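Local coordinates for uncharacterized CONSERVED DOMAIN PROTEIN (Vibrio cholerae, PDB 3LKV), which probably serves as the substrate-binding protein of an ABC transporter, and holds a phenylalanine and zinc ions in this crystal, at residues 171-176 and 188-193; 220-225 and 234-239. All coordinates share one frame; numbering follows the deposited sequence.

Interaction 1: 171-176 and 188-193; sequences KLVEAT and QAIAEK. With ZN (zinc ion), chain E.
Val173 and Ile190 carry this contact, their side chains running antiparallel past one another, so that they meet flank to flank. Val173 lies on strand 171-176 with its CB set toward the helix. Its CG1, anti to the backbone N (chi1 -179°), rests against Ile190 CB at 3.8 Å and is equally close to Ile190 CG2; its CG2, anti to the carbonyl carbon, turns instead to the turn after the helix and stops 3.7 Å from Lys193 O. Ile190 also uses both branches, but they are set differently. CG1 takes the crowded position between the backbone N and the carbonyl carbon (chi1 66°), and from there the extended chain brings CD1 to 3.7 Å from Val173 O. The other branch, CG2, fits between Val173 CG1 and Ala175 CB, which it meets at 3.8 Å. Val173 and Ala175, two residues apart on the strand, thus present the same face to helix 183-191. This is the helix-on-sheet packing of an alpha/beta lobe, here at strand 171-176, an outermost strand of the mixed sheet, parallel to its inner neighbour 142-147; Ile190 also touches Val146 there. The residue between them, Glu174, sets its CB away from the helix, and its carboxylate forms a salt bridge with Lys162 of helix 152-167, across the sheet. Lys193 sets out toward the strand, then its chain turns off, so mainly its backbone and first carbons take part. Ala191 directs its CB away from the strand, and its carbonyl O binds the zinc ion at 2.3 Å, in a site completed by Thr221 OG1, Ser194 O and two waters. One of those waters donates to both Glu192 O (3.0 Å) and Glu192 OE1, the side chain being folded back by a bend at chi2 (-63°).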
ATOM      1  N   LYS A 171     -37.411 -16.477 -20.727  1.00 28.95           N
ATOM      2  CA  LYS A 171     -37.717 -17.013 -19.435  1.00 29.41           C
ATOM      3  C   LYS A 171     -36.498 -16.809 -18.509  1.00 28.88           C
ATOM      4  O   LYS A 171     -35.361 -16.955 -18.945  1.00 27.72           O
ATOM      5  CB  LYS A 171     -38.021 -18.506 -19.640  1.00 30.58           C
ATOM      6  CG  LYS A 171     -38.292 -19.315 -18.376  1.00 33.20           C
ATOM      7  CD  LYS A 171     -38.548 -20.828 -18.708  0.40 31.37           C
ATOM      8  CE  LYS A 171     -39.205 -21.589 -17.530  0.40 31.18           C
ATOM      9  NZ  LYS A 171     -38.265 -21.983 -16.444  0.40 28.47           N
ATOM     10  N   LEU A 172     -36.747 -16.406 -17.262  1.00 28.02           N
ATOM     11  CA  LEU A 172     -35.718 -16.270 -16.220  1.00 28.63           C
ATOM     12  C   LEU A 172     -35.739 -17.455 -15.309  1.00 27.06           C
ATOM     13  O   LEU A 172     -36.748 -17.766 -14.818  1.00 26.28           O
ATOM     14  CB  LEU A 172     -35.982 -15.043 -15.325  1.00 28.50           C
ATOM     15  CG  LEU A 172     -35.439 -13.733 -15.825  1.00 33.16           C
ATOM     16  CD1 LEU A 172     -35.608 -12.644 -14.721  1.00 33.81           C
ATOM     17  CD2 LEU A 172     -33.966 -13.923 -16.220  1.00 33.31           C
ATOM     18  N   VAL A 173     -34.612 -18.082 -15.073  1.00 27.35           N
ATOM     19  CA  VAL A 173     -34.504 -19.129 -14.101  1.00 27.88           C
ATOM     20  C   VAL A 173     -33.646 -18.633 -12.949  1.00 27.83           C
ATOM     21  O   VAL A 173     -32.482 -18.339 -13.139  1.00 27.55           O
ATOM     22  CB  VAL A 173     -33.826 -20.343 -14.704  1.00 28.59           C
ATOM     23  CG1 VAL A 173     -33.753 -21.460 -13.655  1.00 28.94           C
ATOM     24  CG2 VAL A 173     -34.592 -20.815 -15.950  1.00 30.67           C
ATOM     25  N   GLU A 174     -34.208 -18.550 -11.756  1.00 27.39           N
ATOM     26  CA  GLU A 174     -33.573 -17.861 -10.635  1.00 28.04           C
ATOM     27  C   GLU A 174     -33.229 -18.749  -9.464  1.00 27.07           C
ATOM     28  O   GLU A 174     -33.994 -19.641  -9.129  1.00 28.03           O
ATOM     29  CB  GLU A 174     -34.528 -16.824 -10.066  1.00 29.20           C
ATOM     30  CG  GLU A 174     -35.240 -15.963 -11.091  1.00 34.44           C
ATOM     31  CD  GLU A 174     -36.238 -14.952 -10.468  1.00 39.14           C
ATOM     32  OE1 GLU A 174     -36.216 -14.681  -9.223  1.00 41.16           O
ATOM     33  OE2 GLU A 174     -37.035 -14.423 -11.281  1.00 43.92           O
ATOM     34  N   ALA A 175     -32.121 -18.472  -8.794  1.00 25.80           N
ATOM     35  CA  ALA A 175     -31.847 -19.096  -7.523  1.00 25.40           C
ATOM     36  C   ALA A 175     -31.139 -18.089  -6.614  1.00 25.59           C
ATOM     37  O   ALA A 175     -30.389 -17.230  -7.093  1.00 27.52           O
ATOM     38  CB  ALA A 175     -31.033 -20.298  -7.718  1.00 24.80           C
ATOM     39  N   THR A 176     -31.364 -18.176  -5.313  1.00 24.61           N
ATOM     40  CA  THR A 176     -30.709 -17.250  -4.424  1.00 24.72           C
ATOM     41  C   THR A 176     -29.560 -17.915  -3.726  1.00 24.42           C
ATOM     42  O   THR A 176     -29.536 -19.116  -3.594  1.00 23.10           O
ATOM     43  CB  THR A 176     -31.661 -16.620  -3.400  1.00 23.80           C
ATOM     44  OG1 THR A 176     -32.307 -17.639  -2.652  1.00 21.54           O
ATOM     45  CG2 THR A 176     -32.670 -15.765  -4.133  1.00 25.26           C
ATOM     46  N   GLN A 188     -25.334 -24.586  -9.930  1.00 27.72           N
ATOM     47  CA  GLN A 188     -25.587 -25.975 -10.291  1.00 28.88           C
ATOM     48  C   GLN A 188     -27.072 -26.269 -10.363  1.00 28.13           C
ATOM     49  O   GLN A 188     -27.514 -26.937 -11.274  1.00 28.13           O
ATOM     50  CB  GLN A 188     -24.947 -26.896  -9.272  1.00 29.66           C
ATOM     51  CG  GLN A 188     -25.067 -28.322  -9.630  1.00 34.34           C
ATOM     52  CD  GLN A 188     -24.676 -29.206  -8.481  1.00 38.83           C
ATOM     53  OE1 GLN A 188     -25.224 -29.091  -7.377  1.00 44.69           O
ATOM     54  NE2 GLN A 188     -23.722 -30.084  -8.717  1.00 39.85           N
ATOM     55  N   ALA A 189     -27.840 -25.776  -9.402  1.00 26.90           N
ATOM     56  CA  ALA A 189     -29.274 -26.010  -9.416  1.00 26.66           C
ATOM     57  C   ALA A 189     -29.950 -25.489 -10.689  1.00 26.55           C
ATOM     58  O   ALA A 189     -31.047 -25.949 -11.033  1.00 27.50           O
ATOM     59  CB  ALA A 189     -29.958 -25.385  -8.170  1.00 25.42           C
ATOM     60  N   ILE A 190     -29.361 -24.520 -11.373  1.00 25.66           N
ATOM     61  CA  ILE A 190     -30.074 -23.897 -12.498  1.00 25.86           C
ATOM     62  C   ILE A 190     -29.411 -23.993 -13.868  1.00 24.75           C
ATOM     63  O   ILE A 190     -30.041 -23.632 -14.874  1.00 23.28           O
ATOM     64  CB  ILE A 190     -30.372 -22.378 -12.219  1.00 26.50           C
ATOM     65  CG1 ILE A 190     -29.073 -21.545 -12.138  1.00 28.49           C
ATOM     66  CG2 ILE A 190     -31.189 -22.240 -10.966  1.00 27.88           C
ATOM     67  CD1 ILE A 190     -29.320 -19.990 -12.192  1.00 32.05           C
ATOM     68  N   ALA A 191     -28.158 -24.436 -13.907  1.00 23.94           N
ATOM     69  CA  ALA A 191     -27.370 -24.296 -15.118  1.00 25.20           C
ATOM     70  C   ALA A 191     -27.962 -25.138 -16.266  1.00 25.59           C
ATOM     71  O   ALA A 191     -27.930 -24.701 -17.389  1.00 25.65           O
ATOM     72  CB  ALA A 191     -25.909 -24.659 -14.876  1.00 24.54           C
ATOM     73  N   GLU A 192     -28.557 -26.285 -15.977  1.00 25.51           N
ATOM     74  CA  GLU A 192     -29.100 -27.147 -17.035  1.00 27.53           C
ATOM     75  C   GLU A 192     -30.464 -26.667 -17.556  1.00 28.91           C
ATOM     76  O   GLU A 192     -30.856 -27.010 -18.676  1.00 30.31           O
ATOM     77  CB  GLU A 192     -29.153 -28.621 -16.571  1.00 26.26           C
ATOM     78  CG  GLU A 192     -27.712 -29.274 -16.298  1.00 25.09           C
ATOM     79  CD  GLU A 192     -26.804 -29.357 -17.538  1.00 24.66           C
ATOM     80  OE1 GLU A 192     -27.085 -28.742 -18.615  1.00 24.05           O
ATOM     81  OE2 GLU A 192     -25.781 -30.065 -17.457  1.00 26.33           O
ATOM     82  N   LYS A 193     -31.176 -25.870 -16.765  1.00 29.01           N
ATOM     83  CA  LYS A 193     -32.415 -25.228 -17.241  1.00 29.36           C
ATOM     84  C   LYS A 193     -32.132 -23.869 -17.900  1.00 28.43           C
ATOM     85  O   LYS A 193     -33.059 -23.192 -18.312  1.00 28.41           O
ATOM     86  CB  LYS A 193     -33.400 -24.983 -16.071  1.00 31.02           C
ATOM     87  CG  LYS A 193     -33.852 -26.228 -15.235  1.00 33.65           C
ATOM     88  CD  LYS A 193     -33.858 -25.877 -13.725  1.00 37.54           C
ATOM     89  CE  LYS A 193     -34.983 -26.547 -12.926  1.00 40.65           C
ATOM     90  NZ  LYS A 193     -34.859 -28.019 -12.756  1.00 40.63           N
TER
HETATM   91 ZN    ZN E 403     -27.589 -24.747 -19.676  0.50 64.70          ZN
HETATM   92  O   HOH W   1     -28.642 -26.766 -20.651  1.00 30.86           O
HETATM   93  O   HOH W   2     -26.658 -24.422 -21.769  1.00 39.63           O

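Interaction 2: 220-225 and 234-239; sequences KTPVFG and GAIASL. With ZN (zinc ion), chain E.
The Phe224 ring lies with one face over the backbone of the neighbouring strand, covering Ala237 O and Ser238 CA; CD1 is 3.7 Å from Ala237 O and 3.9 Å from Ala237 CB. Anti to its backbone N (chi1 178°), the ring reaches along the strand until CZ comes 4.1 Å from Leu239 CB. Helix 126-136 packs on Phe224 through Leu132 and Ile133, and His129 meets the ring with the planes inclined. Pro222 CB packs on Ile236 CD1. Beneath lies the parallel pairing of a beta-alpha-beta unit: Ile236 N donates to Val223 O, Gly225 N to Ala237 O at 2.9 Å and nearly straight (172°), and Leu239 N to Gly225 O at 3.2 Å. The strands are close here, Gly225 CA lying 4.3 Å from Ser238 CA, with Ser238 CB against Gly225 O. One water links Val223 N to Gly234 O. At the other end Thr221 OG1 binds zinc at 2.2 Å, beside the carbonyl oxygens of Ala191 and Ser194. Three buried N-H groups and three carbonyls are thus paired across the two segments, while the hydroxyl on the metal, which also has a weak bond to Ala219 O, would be polarised by it and perhaps more acidic.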
ATOM      1  N   LYS A 220     -21.972 -27.150 -19.206  1.00 27.61           N
ATOM      2  CA  LYS A 220     -21.698 -26.641 -20.529  1.00 28.17           C
ATOM      3  C   LYS A 220     -22.614 -25.483 -20.846  1.00 27.31           C
ATOM      4  O   LYS A 220     -23.154 -25.400 -21.921  1.00 27.40           O
ATOM      5  CB  LYS A 220     -21.869 -27.762 -21.561  1.00 30.13           C
ATOM      6  CG  LYS A 220     -20.949 -28.984 -21.253  1.00 33.68           C
ATOM      7  CD  LYS A 220     -21.567 -30.320 -21.602  1.00 36.14           C
ATOM      8  CE  LYS A 220     -20.645 -31.165 -22.481  1.00 36.05           C
ATOM      9  NZ  LYS A 220     -19.463 -31.700 -21.754  1.00 34.47           N
ATOM     10  N   THR A 221     -22.813 -24.606 -19.869  1.00 26.55           N
ATOM     11  CA  THR A 221     -23.644 -23.435 -20.022  1.00 25.87           C
ATOM     12  C   THR A 221     -22.720 -22.204 -19.978  1.00 24.84           C
ATOM     13  O   THR A 221     -21.860 -22.131 -19.114  1.00 24.33           O
ATOM     14  CB  THR A 221     -24.618 -23.417 -18.893  1.00 26.14           C
ATOM     15  OG1 THR A 221     -25.437 -24.569 -19.057  1.00 28.51           O
ATOM     16  CG2 THR A 221     -25.466 -22.103 -18.835  1.00 23.92           C
ATOM     17  N   PRO A 222     -22.854 -21.289 -20.943  1.00 24.00           N
ATOM     18  CA  PRO A 222     -22.041 -20.089 -20.944  1.00 23.67           C
ATOM     19  C   PRO A 222     -22.499 -19.129 -19.869  1.00 23.81           C
ATOM     20  O   PRO A 222     -23.655 -19.186 -19.495  1.00 24.32           O
ATOM     21  CB  PRO A 222     -22.327 -19.481 -22.282  1.00 23.13           C
ATOM     22  CG  PRO A 222     -23.624 -20.103 -22.740  1.00 25.37           C
ATOM     23  CD  PRO A 222     -23.608 -21.457 -22.199  1.00 25.05           C
ATOM     24  N   VAL A 223     -21.593 -18.286 -19.390  1.00 23.83           N
ATOM     25  CA  VAL A 223     -21.884 -17.201 -18.453  1.00 23.53           C
ATOM     26  C   VAL A 223     -21.606 -15.878 -19.165  1.00 24.17           C
ATOM     27  O   VAL A 223     -20.553 -15.711 -19.755  1.00 24.31           O
ATOM     28  CB  VAL A 223     -20.972 -17.355 -17.209  1.00 23.37           C
ATOM     29  CG1 VAL A 223     -21.104 -16.175 -16.214  1.00 22.85           C
ATOM     30  CG2 VAL A 223     -21.262 -18.658 -16.553  1.00 23.70           C
ATOM     31  N   PHE A 224     -22.568 -14.963 -19.134  1.00 24.56           N
ATOM     32  CA  PHE A 224     -22.380 -13.602 -19.602  1.00 24.38           C
ATOM     33  C   PHE A 224     -22.178 -12.733 -18.363  1.00 24.77           C
ATOM     34  O   PHE A 224     -22.965 -12.816 -17.419  1.00 24.87           O
ATOM     35  CB  PHE A 224     -23.601 -13.083 -20.364  1.00 25.24           C
ATOM     36  CG  PHE A 224     -23.446 -11.676 -20.816  1.00 25.04           C
ATOM     37  CD1 PHE A 224     -22.812 -11.388 -21.995  1.00 29.11           C
ATOM     38  CD2 PHE A 224     -23.830 -10.643 -20.004  1.00 28.53           C
ATOM     39  CE1 PHE A 224     -22.581 -10.070 -22.373  1.00 30.48           C
ATOM     40  CE2 PHE A 224     -23.615  -9.314 -20.364  1.00 29.86           C
ATOM     41  CZ  PHE A 224     -22.994  -9.021 -21.548  1.00 29.80           C
ATOM     42  N   GLY A 225     -21.133 -11.907 -18.384  1.00 24.21           N
ATOM     43  CA  GLY A 225     -20.758 -11.115 -17.235  1.00 24.41           C
ATOM     44  C   GLY A 225     -21.164  -9.648 -17.296  1.00 24.00           C
ATOM     45  O   GLY A 225     -20.999  -8.976 -18.312  1.00 24.47           O
ATOM     46  N   GLY A 234     -13.531 -16.533 -16.971  1.00 30.54           N
ATOM     47  CA  GLY A 234     -14.186 -17.532 -17.841  1.00 29.51           C
ATOM     48  C   GLY A 234     -15.606 -17.307 -18.339  1.00 28.13           C
ATOM     49  O   GLY A 234     -16.135 -18.139 -19.050  1.00 27.87           O
ATOM     50  N   ALA A 235     -16.232 -16.191 -17.991  1.00 27.08           N
ATOM     51  CA  ALA A 235     -17.428 -15.769 -18.704  1.00 26.59           C
ATOM     52  C   ALA A 235     -17.053 -15.637 -20.191  1.00 26.40           C
ATOM     53  O   ALA A 235     -15.951 -15.237 -20.521  1.00 26.89           O
ATOM     54  CB  ALA A 235     -17.944 -14.425 -18.164  1.00 25.27           C
ATOM     55  N   ILE A 236     -17.961 -15.947 -21.089  1.00 26.60           N
ATOM     56  CA  ILE A 236     -17.651 -15.778 -22.519  1.00 26.87           C
ATOM     57  C   ILE A 236     -17.579 -14.327 -23.020  1.00 26.43           C
ATOM     58  O   ILE A 236     -16.848 -14.015 -23.958  1.00 26.12           O
ATOM     59  CB  ILE A 236     -18.602 -16.586 -23.391  1.00 26.88           C
ATOM     60  CG1 ILE A 236     -20.037 -16.097 -23.287  1.00 26.83           C
ATOM     61  CG2 ILE A 236     -18.493 -18.042 -23.002  1.00 28.39           C
ATOM     62  CD1 ILE A 236     -20.968 -16.835 -24.258  1.00 28.09           C
ATOM     63  N   ALA A 237     -18.304 -13.437 -22.365  1.00 25.48           N
ATOM     64  CA  ALA A 237     -18.376 -12.079 -22.793  1.00 24.83           C
ATOM     65  C   ALA A 237     -18.778 -11.259 -21.593  1.00 24.83           C
ATOM     66  O   ALA A 237     -19.381 -11.794 -20.645  1.00 25.17           O
ATOM     67  CB  ALA A 237     -19.395 -11.937 -23.877  1.00 23.34           C
ATOM     68  N   SER A 238     -18.503  -9.964 -21.638  1.00 24.76           N
ATOM     69  CA  SER A 238     -19.004  -9.058 -20.608  1.00 25.34           C
ATOM     70  C   SER A 238     -19.171  -7.670 -21.135  1.00 25.55           C
ATOM     71  O   SER A 238     -18.511  -7.286 -22.113  1.00 26.79           O
ATOM     72  CB  SER A 238     -18.048  -9.039 -19.422  1.00 25.67           C
ATOM     73  OG  SER A 238     -16.784  -8.539 -19.826  1.00 27.88           O
ATOM     74  N   LEU A 239     -20.018  -6.884 -20.482  1.00 25.69           N
ATOM     75  CA  LEU A 239     -20.151  -5.477 -20.853  1.00 26.19           C
ATOM     76  C   LEU A 239     -20.161  -4.610 -19.595  1.00 26.93           C
ATOM     77  O   LEU A 239     -21.204  -4.120 -19.158  1.00 27.64           O
ATOM     78  CB  LEU A 239     -21.403  -5.261 -21.715  1.00 25.65           C
ATOM     79  CG  LEU A 239     -21.610  -3.867 -22.285  1.00 28.04           C
ATOM     80  CD1 LEU A 239     -20.496  -3.582 -23.298  1.00 26.07           C
ATOM     81  CD2 LEU A 239     -23.004  -3.717 -22.917  1.00 30.13           C
TER
HETATM   82 ZN    ZN E 403     -27.589 -24.747 -19.676  0.50 64.70          ZN
HETATM   83  O   HOH W   3     -18.766 -18.962 -19.797  1.00 20.75           O
HETATM   84  O   HOH W   1     -28.642 -26.766 -20.651  1.00 30.86           O
HETATM   85  O   HOH W   2     -26.658 -24.422 -21.769  1.00 39.63           O

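In the fold
From the N terminus, the chain first runs through the lobe built on the six-stranded parallel sheet. It then enters the lobe of the mixed sheet, where both contacts lie. Interaction 1 closes first: strand 171-176, at the outer margin of that sheet, is followed after 11 residues by the end of helix 183-191. Strand 196-199 and helices 203-207 and 209-218 intervene before interaction 2 closes a shorter loop through helix 228-232, pairing strands 223-225 and 237-240. The loops are in series, neither nesting nor crossing. With centres 15 Å apart, they meet at one zinc ion, where Ala191 O lies 3.0 Å from Thr221 OG1 and two waters are shared.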